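PDB 4JMF: probable chaperone from Pseudomonas aeruginosa, which probably acts as a type III secretion chaperone of the CesT family, binding an effector protein before its export. Local coordinates for residues L76-D79 with E84-L87. Residues are numbered along the deposited sequence; the frame is centred on the assembly and turned at random.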
# COMPACT_ATOMS: atom_id res chain seq x y z
N LEU B 76 -2.21 3.15 8.05
CA LEU B 76 -1.79 3.69 9.34
C LEU B 76 -1.15 2.60 10.19
O LEU B 76 -1.82 1.65 10.61
CB LEU B 76 -2.98 4.31 10.09
CG LEU B 76 -2.66 4.98 11.43
CD1 LEU B 76 -1.52 5.96 11.23
CD2 LEU B 76 -3.87 5.71 11.97
N GLY B 77 0.14 2.72 10.44
CA GLY B 77 0.87 1.69 11.14
C GLY B 77 1.72 2.29 12.25
O GLY B 77 1.68 3.51 12.49
N ARG B 78 2.51 1.46 12.91
CA ARG B 78 3.24 1.98 14.06
C ARG B 78 4.54 1.24 14.31
O ARG B 78 4.59 0.02 14.32
CB ARG B 78 2.33 1.94 15.29
CG ARG B 78 2.97 2.42 16.56
CD ARG B 78 1.98 2.29 17.70
NE ARG B 78 2.36 3.15 18.82
CZ ARG B 78 1.62 3.31 19.92
NH1 ARG B 78 0.48 2.65 20.06
NH2 ARG B 78 2.04 4.12 20.88
N ASP B 79 5.62 2.01 14.45
CA ASP B 79 6.92 1.43 14.74
C ASP B 79 6.88 0.92 16.18
O ASP B 79 6.69 1.70 17.10
CB ASP B 79 7.99 2.52 14.56
CG ASP B 79 9.29 2.18 15.21
OD1 ASP B 79 9.66 0.98 15.27
OD2 ASP B 79 9.96 3.12 15.68
N GLU B 84 6.15 5.36 17.40
CA GLU B 84 5.65 6.40 16.51
C GLU B 84 4.64 5.86 15.51
O GLU B 84 4.89 4.84 14.85
CB GLU B 84 6.81 7.10 15.77
CG GLU B 84 7.75 7.84 16.69
CD GLU B 84 7.27 9.23 17.02
OE1 GLU B 84 8.14 10.11 17.17
OE2 GLU B 84 6.05 9.46 17.14
N ARG B 85 3.51 6.55 15.41
CA ARG B 85 2.44 6.17 14.49
C ARG B 85 2.57 6.94 13.18
O ARG B 85 2.64 8.17 13.18
CB ARG B 85 1.08 6.39 15.17
CG ARG B 85 0.97 5.56 16.48
CD ARG B 85 -0.28 5.84 17.31
NE ARG B 85 -1.52 5.33 16.73
CZ ARG B 85 -2.37 6.05 16.00
NH1 ARG B 85 -2.12 7.33 15.73
NH2 ARG B 85 -3.49 5.50 15.53
N LEU B 86 2.63 6.21 12.07
CA LEU B 86 2.92 6.82 10.77
C LEU B 86 1.84 6.46 9.76
O LEU B 86 1.50 5.28 9.59
CB LEU B 86 4.28 6.36 10.24
CG LEU B 86 5.54 6.55 11.10
CD1 LEU B 86 6.77 6.06 10.36
CD2 LEU B 86 5.72 8.01 11.51
N LEU B 87 1.27 7.48 9.13
CA LEU B 87 0.32 7.30 8.03
C LEU B 87 1.15 7.37 6.74
O LEU B 87 1.90 8.31 6.56
CB LEU B 87 -0.70 8.44 8.06
CG LEU B 87 -1.85 8.44 7.06
CD1 LEU B 87 -2.80 7.33 7.42
CD2 LEU B 87 -2.57 9.79 7.08
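G77 and L86 pair through both of their backbone groups: G77 N donates to L86 O at 3.0 Å, nearly straight at 176° about the hydrogen, and L86 N returns a bond to G77 O. Two residues further on, past the non-hydrogen-bonded pair R78-R85, D79 N bonds to E84 O at 2.9 Å, which carries the ladder beyond the last strand pair. Two of these carbonyls, G77 O and E84 O, also take CA-H...O contacts, R85 CA lying 3.4 Å from G77 O and R78 CA approaching E84 O.

Beside this ladder, L76, R78, R85 and L87 share one face. The two methyls of L76 serve different neighbours: CD1 lies 3.5 Å from L86 O, while CD2 meets R85 NH2 at 3.6 Å, brought there by a bend of the R85 chain at chi3 (72°). L76 CB also packs on L87 CD1. The extended R78 chain crosses R85, with R78 CD 3.6 Å from R85 CG. R85 lays its CG and CD methylenes against CD, NE and the guanidinium face of R78, CD sitting toward the rim of that face. The two guanidinium planes are 85° apart and do not stack.

These pairs form an antiparallel beta hairpin in the CesT-type chaperone fold, with strand 75-78 at one edge of the chain's five-stranded sheet, where R78 makes backbone hydrogen bonds to the second subunit. The turn that joins the strands, residues 79-84, is held by D79, whose carboxylate accepts from E81 N and bonds to S82 OG, and by R78 NE, which bonds to G83 O.

Further out, R85 NH1 hydrogen-bonds to the carbonyls of E54 and Q56, which probably holds the bent head in place, and E84 forms a salt bridge with R52. L87 packs against helix 98-114 through L108, A111 and A112. On the other face, L86 touches F67 of the second subunit and an apolar side chain of another protein's chain.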